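Local structure of NanU sialic acid binding protein (4L7T) at residues L46-S51 and F269-A274; V68-E73 and G318-Q323; P82-N87 and R485-A490; D390-L395 and I410-E415. The protein binds sialic acid with high affinity as a SusD-family protein of the outer membrane, probably working with the partner NanO. All coordinates share one frame; numbering follows the deposited sequence.

Contact 1 (L46-S51 and F269-A274)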
loop_
_atom_site.group_PDB
_atom_site.type_symbol
_atom_site.label_atom_id
_atom_site.label_comp_id
_atom_site.label_asym_id
_atom_site.label_seq_id
_atom_site.Cartn_x
_atom_site.Cartn_y
_atom_site.Cartn_z
ATOM N N LEU A 46 1.443 -5.102 -15.878
ATOM C CA LEU A 46 2.111 -3.787 -15.877
ATOM C C LEU A 46 1.886 -3.042 -14.551
ATOM O O LEU A 46 2.796 -2.357 -14.041
ATOM C CB LEU A 46 1.567 -2.941 -17.018
ATOM C CG LEU A 46 1.971 -3.375 -18.419
ATOM C CD1 LEU A 46 1.178 -2.456 -19.344
ATOM C CD2 LEU A 46 3.487 -3.174 -18.621
ATOM N N LEU A 47 0.680 -3.140 -14.001
ATOM C CA LEU A 47 0.420 -2.554 -12.683
ATOM C C LEU A 47 1.367 -3.168 -11.624
ATOM O O LEU A 47 1.922 -2.404 -10.768
ATOM C CB LEU A 47 -1.069 -2.788 -12.312
ATOM C CG LEU A 47 -1.538 -2.075 -11.064
ATOM C CD1 LEU A 47 -1.796 -0.617 -11.388
ATOM C CD2 LEU A 47 -2.828 -2.779 -10.608
ATOM N N ARG A 48 1.572 -4.469 -11.641
ATOM C CA ARG A 48 2.462 -5.158 -10.744
ATOM C C ARG A 48 3.919 -4.585 -10.779
ATOM O O ARG A 48 4.633 -4.574 -9.748
ATOM C CB ARG A 48 2.461 -6.655 -11.006
ATOM C CG ARG A 48 3.501 -7.453 -10.160
ATOM C CD ARG A 48 3.367 -8.943 -10.331
ATOM N NE ARG A 48 3.584 -9.299 -11.761
ATOM C CZ ARG A 48 3.239 -10.478 -12.290
ATOM N NH1 ARG A 48 2.746 -11.439 -11.509
ATOM N NH2 ARG A 48 3.466 -10.727 -13.595
ATOM N N GLU A 49 4.324 -4.088 -11.952
ATOM C CA GLU A 49 5.700 -3.477 -12.070
ATOM C C GLU A 49 5.845 -2.159 -11.259
ATOM O O GLU A 49 6.972 -1.643 -11.045
ATOM C CB GLU A 49 6.074 -3.204 -13.523
ATOM C CG GLU A 49 6.314 -4.491 -14.274
ATOM C CD GLU A 49 6.612 -4.330 -15.775
ATOM O OE1 GLU A 49 6.452 -3.228 -16.361
ATOM O OE2 GLU A 49 6.993 -5.364 -16.357
ATOM N N CYS A 50 4.724 -1.598 -10.855
ATOM C CA CYS A 50 4.719 -0.354 -10.096
ATOM C C CYS A 50 4.554 -0.623 -8.612
ATOM O O CYS A 50 4.482 0.313 -7.806
ATOM C CB CYS A 50 3.601 0.576 -10.568
ATOM S SG CYS A 50 3.646 1.236 -12.266
ATOM N N SER A 51 4.527 -1.891 -8.224
ATOM C CA SER A 51 4.185 -2.250 -6.837
ATOM C C SER A 51 5.205 -1.812 -5.763
ATOM O O SER A 51 4.815 -1.370 -4.696
ATOM C CB SER A 51 3.779 -3.702 -6.686
ATOM O OG SER A 51 4.854 -4.590 -6.967
ATOM N N PHE A 269 -8.204 -6.514 -3.150
ATOM C CA PHE A 269 -7.380 -6.502 -4.405
ATOM C C PHE A 269 -5.897 -6.653 -4.001
ATOM O O PHE A 269 -5.471 -6.003 -3.033
ATOM C CB PHE A 269 -7.607 -5.191 -5.183
ATOM C CG PHE A 269 -6.731 -5.051 -6.370
ATOM C CD1 PHE A 269 -6.789 -6.009 -7.379
ATOM C CD2 PHE A 269 -5.804 -4.035 -6.467
ATOM C CE1 PHE A 269 -5.926 -5.924 -8.508
ATOM C CE2 PHE A 269 -4.921 -3.951 -7.585
ATOM C CZ PHE A 269 -4.998 -4.921 -8.600
ATOM N N SER A 270 -5.172 -7.613 -4.592
ATOM C CA SER A 270 -3.762 -7.840 -4.225
ATOM C C SER A 270 -2.960 -7.954 -5.478
ATOM O O SER A 270 -3.480 -8.361 -6.510
ATOM C CB SER A 270 -3.689 -9.125 -3.425
ATOM O OG SER A 270 -2.419 -9.438 -2.884
ATOM N N ILE A 271 -1.695 -7.558 -5.390
ATOM C CA ILE A 271 -0.721 -7.782 -6.480
ATOM C C ILE A 271 -0.197 -9.173 -6.347
ATOM O O ILE A 271 0.338 -9.573 -5.355
ATOM C CB ILE A 271 0.416 -6.781 -6.328
ATOM C CG1 ILE A 271 -0.093 -5.359 -6.437
ATOM C CG2 ILE A 271 1.481 -7.072 -7.444
ATOM C CD1 ILE A 271 -0.781 -4.962 -7.612
ATOM N N ARG A 272 -0.393 -10.026 -7.378
ATOM C CA ARG A 272 0.034 -11.382 -7.325
ATOM C C ARG A 272 1.475 -11.483 -7.834
ATOM O O ARG A 272 1.773 -11.068 -8.967
ATOM C CB ARG A 272 -0.810 -12.368 -8.205
ATOM C CG ARG A 272 -0.425 -13.900 -7.810
ATOM C CD ARG A 272 -1.107 -14.997 -8.646
ATOM N NE ARG A 272 -0.620 -14.984 -10.014
ATOM C CZ ARG A 272 0.028 -15.980 -10.616
ATOM N NH1 ARG A 272 0.244 -17.141 -9.996
ATOM N NH2 ARG A 272 0.440 -15.809 -11.863
ATOM N N ASN A 273 2.277 -11.990 -6.933
ATOM C CA ASN A 273 3.674 -12.368 -7.135
ATOM C C ASN A 273 3.706 -13.913 -7.176
ATOM O O ASN A 273 2.933 -14.641 -6.492
ATOM C CB ASN A 273 4.579 -11.791 -6.002
ATOM C CG ASN A 273 4.492 -10.266 -5.917
ATOM O OD1 ASN A 273 4.201 -9.717 -4.822
ATOM N ND2 ASN A 273 4.582 -9.549 -7.068
ATOM N N ALA A 274 4.635 -14.468 -7.959
ATOM C CA ALA A 274 4.581 -15.917 -8.107
ATOM C C ALA A 274 5.915 -16.397 -8.642
ATOM O O ALA A 274 6.565 -15.652 -9.377
ATOM C CB ALA A 274 3.446 -16.290 -9.101
#
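One hydrogen bond crosses between L46-S51 and F269-A274: R48 gives an N-H of NH1 to R272 O at 2.7 Å. The bond is fairly straight (158° at the hydrogen) and lies close to the guanidinium plane, while the donor sits 24° off the plane of the carbonyl. A bend in the R48 chain at CG-CD (chi3 60°) swings the guanidinium onto that oxygen. The guanidinium of R272 also lies near that of R48, and the like charges are probably eased by E277, which makes a salt bridge with R272 and a weak, long ion pair with R48.

Within 46-51, the type I turn R48-S51 is fastened twice at one acceptor, since R48 O takes both S51 N and S51 OG, the hydroxyl at 2.8 Å in the plane of the carbonyl.

Apolar contacts fill the rest. The aliphatic part of R48 runs obliquely over I271, its CG 3.4 Å from the CG2 branch, a tight fit; S51 CB touches the same methyl from 4.1 Å. L47 and F269 meet tip to tip, with L47 CD2 at the edge of the ring, 3.7 Å from CZ. That leucine also touches I271 CD1 and, on helix 121-146, M134 and L138, while W204 meets the F269 ring edge-to-face.

I271 and F269 bond through their backbones to strand 383-387. The whole is a buried helix-end-to-strand junction: the C-terminal end of helix 33-48 and the turn after it pack against the F269 and I271 side chains of strand 267-271, inside the SusD-family fold, whose regular structure is mostly helix.

Contact 2 (V68-E73 and G318-Q323)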
loop_
_atom_site.group_PDB
_atom_site.type_symbol
_atom_site.label_atom_id
_atom_site.label_comp_id
_atom_site.label_asym_id
_atom_site.label_seq_id
_atom_site.Cartn_x
_atom_site.Cartn_y
_atom_site.Cartn_z
ATOM N N VAL A 68 19.768 3.292 11.944
ATOM C CA VAL A 68 20.914 2.743 11.170
ATOM C C VAL A 68 20.669 1.210 11.024
ATOM O O VAL A 68 20.378 0.568 12.006
ATOM C CB VAL A 68 22.208 3.055 11.948
ATOM C CG1 VAL A 68 23.376 2.195 11.498
ATOM C CG2 VAL A 68 22.475 4.569 11.819
ATOM N N PRO A 69 20.799 0.650 9.796
ATOM C CA PRO A 69 20.656 -0.829 9.682
ATOM C C PRO A 69 21.476 -1.587 10.744
ATOM O O PRO A 69 22.700 -1.348 10.910
ATOM C CB PRO A 69 21.117 -1.104 8.251
ATOM C CG PRO A 69 20.679 0.161 7.484
ATOM C CD PRO A 69 21.039 1.273 8.476
ATOM N N PHE A 70 20.856 -2.468 11.529
ATOM C CA PHE A 70 21.562 -3.002 12.747
ATOM C C PHE A 70 22.850 -3.774 12.384
ATOM O O PHE A 70 23.820 -3.823 13.177
ATOM C CB PHE A 70 20.606 -3.912 13.594
ATOM C CG PHE A 70 20.175 -5.198 12.901
ATOM C CD1 PHE A 70 20.922 -6.384 13.064
ATOM C CD2 PHE A 70 18.985 -5.245 12.123
ATOM C CE1 PHE A 70 20.561 -7.582 12.437
ATOM C CE2 PHE A 70 18.618 -6.419 11.480
ATOM C CZ PHE A 70 19.374 -7.624 11.643
ATOM N N GLY A 71 22.817 -4.413 11.217
ATOM C CA GLY A 71 23.902 -5.377 10.774
ATOM C C GLY A 71 25.064 -4.686 10.095
ATOM O O GLY A 71 26.070 -5.311 9.761
ATOM N N GLY A 72 24.936 -3.390 9.881
ATOM C CA GLY A 72 26.097 -2.674 9.269
ATOM C C GLY A 72 25.935 -2.118 7.877
ATOM O O GLY A 72 26.839 -1.375 7.364
ATOM N N GLU A 73 24.838 -2.442 7.228
ATOM C CA GLU A 73 24.696 -1.963 5.879
ATOM C C GLU A 73 24.727 -0.457 5.777
ATOM O O GLU A 73 24.178 0.319 6.634
ATOM C CB GLU A 73 23.364 -2.423 5.196
ATOM C CG GLU A 73 23.236 -3.932 4.988
ATOM C CD GLU A 73 22.579 -4.648 6.155
ATOM O OE1 GLU A 73 22.776 -4.279 7.389
ATOM O OE2 GLU A 73 21.806 -5.608 5.794
ATOM N N GLY A 318 18.891 -11.107 2.391
ATOM C CA GLY A 318 18.633 -9.898 1.688
ATOM C C GLY A 318 19.587 -8.831 2.226
ATOM O O GLY A 318 20.659 -9.142 2.739
ATOM N N LEU A 319 19.160 -7.578 2.113
ATOM C CA LEU A 319 19.905 -6.438 2.737
ATOM C C LEU A 319 18.903 -5.478 3.400
ATOM O O LEU A 319 17.760 -5.321 2.891
ATOM C CB LEU A 319 20.751 -5.715 1.687
ATOM C CG LEU A 319 21.939 -6.576 1.215
ATOM C CD1 LEU A 319 22.619 -5.935 0.051
ATOM C CD2 LEU A 319 23.004 -6.829 2.286
ATOM N N ILE A 320 19.339 -4.853 4.505
ATOM C CA ILE A 320 18.485 -3.883 5.144
ATOM C C ILE A 320 19.001 -2.524 4.704
ATOM O O ILE A 320 20.177 -2.139 4.993
ATOM C CB ILE A 320 18.566 -3.977 6.638
ATOM C CG1 ILE A 320 18.074 -5.320 7.228
ATOM C CG2 ILE A 320 17.792 -2.749 7.283
ATOM C CD1 ILE A 320 16.598 -5.705 6.870
ATOM N N ARG A 321 18.143 -1.764 4.001
ATOM C CA ARG A 321 18.441 -0.378 3.620
ATOM C C ARG A 321 17.522 0.579 4.341
ATOM O O ARG A 321 17.825 1.732 4.518
ATOM C CB ARG A 321 18.313 -0.110 2.118
ATOM C CG ARG A 321 19.139 -1.076 1.203
ATOM C CD ARG A 321 20.629 -0.873 1.339
ATOM N NE ARG A 321 21.264 -1.714 0.291
ATOM C CZ ARG A 321 22.578 -1.951 0.254
ATOM N NH1 ARG A 321 23.386 -1.447 1.209
ATOM N NH2 ARG A 321 23.058 -2.662 -0.770
ATOM N N LEU A 322 16.332 0.079 4.673
ATOM C CA LEU A 322 15.347 0.828 5.496
ATOM C C LEU A 322 15.262 0.074 6.803
ATOM O O LEU A 322 14.786 -1.100 6.854
ATOM C CB LEU A 322 13.952 0.777 4.811
ATOM C CG LEU A 322 13.734 1.749 3.637
ATOM C CD1 LEU A 322 12.449 1.480 2.737
ATOM C CD2 LEU A 322 13.666 3.196 4.081
ATOM N N GLN A 323 15.680 0.720 7.891
ATOM C CA GLN A 323 15.706 0.106 9.226
ATOM C C GLN A 323 14.533 0.635 10.062
ATOM O O GLN A 323 14.485 1.831 10.372
ATOM C CB GLN A 323 17.080 0.426 9.899
ATOM C CG GLN A 323 17.160 -0.063 11.369
ATOM C CD GLN A 323 16.954 -1.559 11.527
ATOM O OE1 GLN A 323 17.708 -2.395 10.948
ATOM N NE2 GLN A 323 15.890 -1.925 12.277
#
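E73 OE2 accepts the backbone N-H of I320 in a 2.9 Å bond that is almost straight (171°), reaching the carboxylate from above its plane. The same oxygen bonds the hydroxyl of Y295, so two partners hold it. A bend at CB-CG (chi2 90°) turns the E73 carboxylate toward I320 N; nearer the backbone, E73 CB lies 3.2 Å from I320 O. Second is the longer bond from F70 N to Q323 OE1, 3.2 Å; the donor stands above the plane of the amide carbonyl. That oxygen also lies at the edge of the F70 ring, 3.3 Å from CD2, with ring and amide turned 70° to each other. The NE2 of Q323 is fixed by P361 O.

Packing surrounds these bonds. P69 and I320 lie alongside each other, running in opposite senses, P69 CB 3.8 Å from I320 CG2, while P69 CG rests 3.4 Å from I320 O. Beyond the pair, F70 meets the rings of Y295 and Y300, the latter edge-to-face, and R321 NH1 bonds A74 O.

Both bonds across the contact join a backbone N-H to a side-chain oxygen, extending the link beyond the short strand pair 65-67/323-324; I320 O, by contrast, is buried with no polar partner in the model.

Contact 3 (P82-N87 and R485-A490). With NA (sodium ion), chain F.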
loop_
_atom_site.group_PDB
_atom_site.type_symbol
_atom_site.label_atom_id
_atom_site.label_comp_id
_atom_site.label_asym_id
_atom_site.label_seq_id
_atom_site.Cartn_x
_atom_site.Cartn_y
_atom_site.Cartn_z
ATOM N N PRO A 82 12.969 8.405 4.897
ATOM C CA PRO A 82 12.615 8.772 6.299
ATOM C C PRO A 82 13.142 10.125 6.742
ATOM O O PRO A 82 12.497 10.794 7.571
ATOM C CB PRO A 82 13.179 7.655 7.193
ATOM C CG PRO A 82 14.207 6.916 6.223
ATOM C CD PRO A 82 13.704 7.093 4.815
ATOM N N PHE A 83 14.239 10.546 6.146
ATOM C CA PHE A 83 14.778 11.898 6.542
ATOM C C PHE A 83 14.139 13.032 5.768
ATOM O O PHE A 83 14.425 14.196 6.107
ATOM C CB PHE A 83 16.326 11.996 6.337
ATOM C CG PHE A 83 17.149 11.004 7.126
ATOM C CD1 PHE A 83 16.625 10.236 8.196
ATOM C CD2 PHE A 83 18.519 10.847 6.828
ATOM C CE1 PHE A 83 17.468 9.302 8.930
ATOM C CE2 PHE A 83 19.344 9.956 7.556
ATOM C CZ PHE A 83 18.832 9.165 8.601
ATOM N N ASN A 84 13.333 12.719 4.712
ATOM C CA ASN A 84 12.656 13.766 3.910
ATOM C C ASN A 84 13.679 14.780 3.353
ATOM O O ASN A 84 13.476 16.004 3.401
ATOM C CB ASN A 84 11.549 14.378 4.720
ATOM C CG ASN A 84 10.336 13.436 4.778
ATOM O OD1 ASN A 84 9.578 13.365 3.790
ATOM N ND2 ASN A 84 10.160 12.769 5.834
ATOM N N THR A 85 14.758 14.207 2.874
ATOM C CA THR A 85 15.819 14.991 2.219
ATOM C C THR A 85 15.898 14.759 0.707
ATOM O O THR A 85 16.885 15.213 0.037
ATOM C CB THR A 85 17.162 14.746 2.850
ATOM O OG1 THR A 85 17.463 13.326 2.850
ATOM C CG2 THR A 85 17.160 15.377 4.276
ATOM N N ILE A 86 14.918 14.027 0.138
ATOM C CA ILE A 86 14.761 14.034 -1.307
ATOM C C ILE A 86 14.686 15.465 -1.860
ATOM O O ILE A 86 14.159 16.379 -1.244
ATOM C CB ILE A 86 13.504 13.246 -1.769
ATOM C CG1 ILE A 86 12.206 13.818 -1.138
ATOM C CG2 ILE A 86 13.723 11.737 -1.459
ATOM C CD1 ILE A 86 10.895 13.015 -1.510
ATOM N N ASN A 87 15.230 15.615 -3.057
ATOM C CA ASN A 87 15.290 16.934 -3.701
ATOM C C ASN A 87 15.530 16.827 -5.153
ATOM O O ASN A 87 15.488 15.721 -5.756
ATOM C CB ASN A 87 16.421 17.808 -3.054
ATOM C CG ASN A 87 17.772 17.194 -3.157
ATOM O OD1 ASN A 87 18.555 17.276 -2.199
ATOM N ND2 ASN A 87 18.079 16.573 -4.247
ATOM N N ARG A 485 4.640 14.224 13.165
ATOM C CA ARG A 485 5.220 12.902 13.327
ATOM C C ARG A 485 6.323 12.575 12.336
ATOM O O ARG A 485 6.947 11.495 12.427
ATOM C CB ARG A 485 4.126 11.819 13.356
ATOM C CG ARG A 485 3.341 11.853 14.691
ATOM C CD ARG A 485 2.520 10.599 14.881
ATOM N NE ARG A 485 1.915 10.496 16.212
ATOM C CZ ARG A 485 0.603 10.593 16.465
ATOM N NH1 ARG A 485 -0.250 10.869 15.486
ATOM N NH2 ARG A 485 0.173 10.361 17.701
ATOM N N THR A 486 6.579 13.432 11.365
ATOM C CA THR A 486 7.625 13.108 10.367
ATOM C C THR A 486 8.617 14.245 10.259
ATOM O O THR A 486 8.329 15.370 10.742
ATOM C CB THR A 486 7.017 12.841 8.972
ATOM O OG1 THR A 486 6.712 14.063 8.309
ATOM C CG2 THR A 486 5.721 11.974 9.039
ATOM N N SER A 487 9.702 14.028 9.515
ATOM C CA SER A 487 10.602 15.154 9.225
ATOM C C SER A 487 10.290 16.010 8.013
ATOM O O SER A 487 11.073 16.900 7.632
ATOM C CB SER A 487 12.009 14.584 9.065
ATOM O OG SER A 487 11.999 13.527 8.115
ATOM N N ALA A 488 9.147 15.744 7.355
ATOM C CA ALA A 488 8.704 16.486 6.182
ATOM C C ALA A 488 8.278 17.862 6.604
ATOM O O ALA A 488 7.740 18.020 7.705
ATOM C CB ALA A 488 7.503 15.779 5.478
ATOM N N VAL A 489 8.480 18.835 5.715
ATOM C CA VAL A 489 7.959 20.196 6.020
ATOM C C VAL A 489 6.774 20.530 5.122
ATOM O O VAL A 489 6.598 19.950 4.060
ATOM C CB VAL A 489 9.116 21.229 5.875
ATOM C CG1 VAL A 489 10.247 20.908 6.889
ATOM C CG2 VAL A 489 9.643 21.259 4.469
ATOM N N ALA A 490 5.943 21.491 5.533
ATOM C CA ALA A 490 4.696 21.750 4.842
ATOM C C ALA A 490 4.848 22.206 3.409
ATOM O O ALA A 490 3.926 22.025 2.632
ATOM C CB ALA A 490 3.844 22.768 5.666
HETATM NA NA NA F . 8.431 17.404 12.082
HETATM O O HOH W 1 10.037 11.043 8.791
HETATM O O HOH W 2 12.580 17.839 5.391
HETATM O O HOH W 3 8.723 18.526 10.320
HETATM O O HOH W 4 8.608 15.897 13.789
HETATM O O HOH W 5 10.830 17.404 12.308
#
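N84 reaches across to S487 and A488 from a Schellman motif that closes helix 80-83, its own backbone at positive phi (55°). Its CB lies 3.5 Å from S487 OG. With CG anti to the carbonyl carbon (chi1 -76°), the amide carbon comes to 3.7 Å from A488 N. At the tip the two branches part. OD1 touches the A488 methyl CB at 3.6 Å and accepts a hydrogen bond from R61 NE. ND2 donates to S487 OG at 3.0 Å, a nearly straight bond (166°) that stays in the plane of the amide. The carboxamide is thus gripped on both branches, which should fix its rotation.

Across the contact, the chain leaving helix 479-485 forms an ST turn: T486 OG1 accepts A488 N and also bonds V482 O. Water adds a second link, one molecule donating both to N84 O and to S487 O.

The turn also carries the sodium site. T486 O and T483 O bind the ion together with three waters, and one of these waters donates to A488 O. Sodium and contact are therefore joined through the 486-488 backbone, with T486 O standing 2.4 Å from the sodium ion.

Contact 4 (D390-L395 and I410-E415)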
loop_
_atom_site.group_PDB
_atom_site.type_symbol
_atom_site.label_atom_id
_atom_site.label_comp_id
_atom_site.label_asym_id
_atom_site.label_seq_id
_atom_site.Cartn_x
_atom_site.Cartn_y
_atom_site.Cartn_z
ATOM N N ASP A 390 -9.050 -2.676 5.905
ATOM C CA ASP A 390 -8.898 -1.277 5.405
ATOM C C ASP A 390 -10.295 -0.690 5.128
ATOM O O ASP A 390 -10.593 0.463 5.504
ATOM C CB ASP A 390 -8.045 -1.413 4.153
ATOM C CG ASP A 390 -7.483 -0.100 3.611
ATOM O OD1 ASP A 390 -7.728 0.994 4.177
ATOM O OD2 ASP A 390 -6.783 -0.160 2.540
ATOM N N CYS A 391 -11.218 -1.480 4.535
ATOM C CA CYS A 391 -12.592 -1.028 4.359
ATOM C C CYS A 391 -13.170 -0.570 5.722
ATOM O O CYS A 391 -13.745 0.526 5.804
ATOM C CB CYS A 391 -13.447 -2.210 3.810
ATOM S SG CYS A 391 -15.174 -1.781 3.585
ATOM N N LEU A 392 -13.008 -1.437 6.749
ATOM C CA LEU A 392 -13.583 -1.155 8.051
ATOM C C LEU A 392 -12.982 0.141 8.649
ATOM O O LEU A 392 -13.770 0.940 9.245
ATOM C CB LEU A 392 -13.401 -2.306 9.032
ATOM C CG LEU A 392 -14.182 -3.601 8.635
ATOM C CD1 LEU A 392 -13.780 -4.746 9.585
ATOM C CD2 LEU A 392 -15.739 -3.346 8.575
ATOM N N LEU A 393 -11.672 0.345 8.542
ATOM C CA LEU A 393 -11.026 1.493 9.155
ATOM C C LEU A 393 -11.271 2.765 8.343
ATOM O O LEU A 393 -11.392 3.867 8.967
ATOM C CB LEU A 393 -9.524 1.229 9.442
ATOM C CG LEU A 393 -9.351 0.161 10.491
ATOM C CD1 LEU A 393 -7.881 -0.105 10.690
ATOM C CD2 LEU A 393 -10.011 0.511 11.870
ATOM N N LEU A 394 -11.365 2.665 7.003
ATOM C CA LEU A 394 -11.832 3.813 6.269
ATOM C C LEU A 394 -13.236 4.200 6.646
ATOM O O LEU A 394 -13.534 5.386 6.628
ATOM C CB LEU A 394 -11.739 3.572 4.734
ATOM C CG LEU A 394 -10.312 3.472 4.133
ATOM C CD1 LEU A 394 -10.366 2.968 2.676
ATOM C CD2 LEU A 394 -9.447 4.768 4.240
ATOM N N LEU A 395 -14.131 3.223 6.811
ATOM C CA LEU A 395 -15.509 3.521 7.184
ATOM C C LEU A 395 -15.578 4.209 8.563
ATOM O O LEU A 395 -16.283 5.239 8.674
ATOM C CB LEU A 395 -16.339 2.262 7.096
ATOM C CG LEU A 395 -17.802 2.415 7.513
ATOM C CD1 LEU A 395 -18.505 3.470 6.613
ATOM C CD2 LEU A 395 -18.420 1.030 7.306
ATOM N N ILE A 410 -13.935 0.029 14.539
ATOM C CA ILE A 410 -12.650 -0.038 15.217
ATOM C C ILE A 410 -12.573 -1.304 16.045
ATOM O O ILE A 410 -11.638 -2.095 15.947
ATOM C CB ILE A 410 -12.398 1.200 16.162
ATOM C CG1 ILE A 410 -12.247 2.508 15.365
ATOM C CG2 ILE A 410 -11.131 0.969 16.985
ATOM C CD1 ILE A 410 -12.343 3.803 16.254
ATOM N N ASN A 411 -13.641 -1.607 16.799
ATOM C CA ASN A 411 -13.585 -2.788 17.642
ATOM C C ASN A 411 -13.720 -4.114 16.865
ATOM O O ASN A 411 -13.248 -5.124 17.316
ATOM C CB ASN A 411 -14.656 -2.635 18.743
ATOM C CG ASN A 411 -14.161 -1.673 19.816
ATOM O OD1 ASN A 411 -12.923 -1.501 19.972
ATOM N ND2 ASN A 411 -15.100 -1.020 20.535
ATOM N N GLN A 412 -14.282 -4.089 15.656
ATOM C CA GLN A 412 -14.258 -5.330 14.854
ATOM C C GLN A 412 -12.806 -5.705 14.480
ATOM O O GLN A 412 -12.366 -6.876 14.542
ATOM C CB GLN A 412 -15.079 -5.136 13.575
ATOM C CG GLN A 412 -15.301 -6.456 12.795
ATOM C CD GLN A 412 -16.355 -6.320 11.631
ATOM O OE1 GLN A 412 -16.974 -5.286 11.453
ATOM N NE2 GLN A 412 -16.537 -7.410 10.879
ATOM N N VAL A 413 -12.045 -4.677 14.138
ATOM C CA VAL A 413 -10.627 -4.889 13.792
ATOM C C VAL A 413 -9.770 -5.246 15.044
ATOM O O VAL A 413 -8.985 -6.173 14.996
ATOM C CB VAL A 413 -10.070 -3.652 13.054
ATOM C CG1 VAL A 413 -8.570 -3.796 12.780
ATOM C CG2 VAL A 413 -10.770 -3.517 11.672
ATOM N N ARG A 414 -9.956 -4.553 16.153
ATOM C CA ARG A 414 -9.247 -4.926 17.411
ATOM C C ARG A 414 -9.558 -6.333 17.907
ATOM O O ARG A 414 -8.680 -7.060 18.361
ATOM C CB ARG A 414 -9.594 -3.945 18.518
ATOM C CG ARG A 414 -8.961 -2.640 18.246
ATOM C CD ARG A 414 -9.206 -1.607 19.374
ATOM N NE ARG A 414 -8.597 -0.303 18.976
ATOM C CZ ARG A 414 -8.574 0.792 19.759
ATOM N NH1 ARG A 414 -9.150 0.765 21.002
ATOM N NH2 ARG A 414 -8.047 1.975 19.339
ATOM N N GLU A 415 -10.826 -6.753 17.831
ATOM C CA GLU A 415 -11.186 -8.076 18.290
ATOM C C GLU A 415 -10.370 -9.162 17.535
ATOM O O GLU A 415 -9.894 -10.129 18.114
ATOM C CB GLU A 415 -12.702 -8.286 18.129
ATOM C CG GLU A 415 -13.092 -9.763 18.407
ATOM C CD GLU A 415 -14.557 -10.069 18.069
ATOM O OE1 GLU A 415 -14.929 -10.074 16.869
ATOM O OE2 GLU A 415 -15.344 -10.350 18.999
#
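L392 and V413 carry the packing between helices 388-401 and 407-418, V413 CG2 lying 3.9 Å from both CB and CD1 of the leucine. The same methyl meets L393, 4.1 Å from CD2, so this one branch of the valine touches two consecutive leucines of the facing helix. A chi1 of 175° sets V413 CG1 anti to the backbone N and leaves CG2 as the branch that meets them. L393 reaches on past V413 to the backbone, its CD2 4.3 Å from I410 CA. Beside the partly exposed Q412, L392 lies nearly perpendicular to the glutamine: CD1 touches the amide carbon CD at 3.6 Å, and the extended Q412 lays its carboxamide against both leucine methyls.

No hydrogen bond or salt bridge spans the two segments. Over these short lengths the axes approach to 9.3 Å, with N-to-C directions 146° apart; the consecutive helices form a tilted antiparallel hairpin, consistent with the TPR-related fold of SusD-family proteins.

Charged residues beside this apolar seam tie it to its surroundings. D390 makes a salt bridge with R460, and R414 with E459 and D449. Helix 452-463 thus bonds to both helices and also packs on L393 and V413, while helix 206-223 touches D390, C391 and L394, and helix 420-425 lies against N411, R414 and E415.

Overall arrangement
Contacts 2 and 3 are the pair that touch: L322 CD2 packs 4.0 Å from P82 CD, although their centres lie 20 Å apart. Contact 1 is the most central, about 11 Å from the centre of the chain, and its nearest atoms stay about 11 Å from contact 2 and 8 Å from contact 4. Contacts 1, 2 and 3 interleave along the sequence, each joining an early segment to a much later one, which knits the N-terminal part to the rest of the chain. Contact 4 instead joins neighbouring helices within the span closed by contact 3, with nearest atoms about 12 Å away. Sodium belongs to contact 3; no sialic acid is bound here.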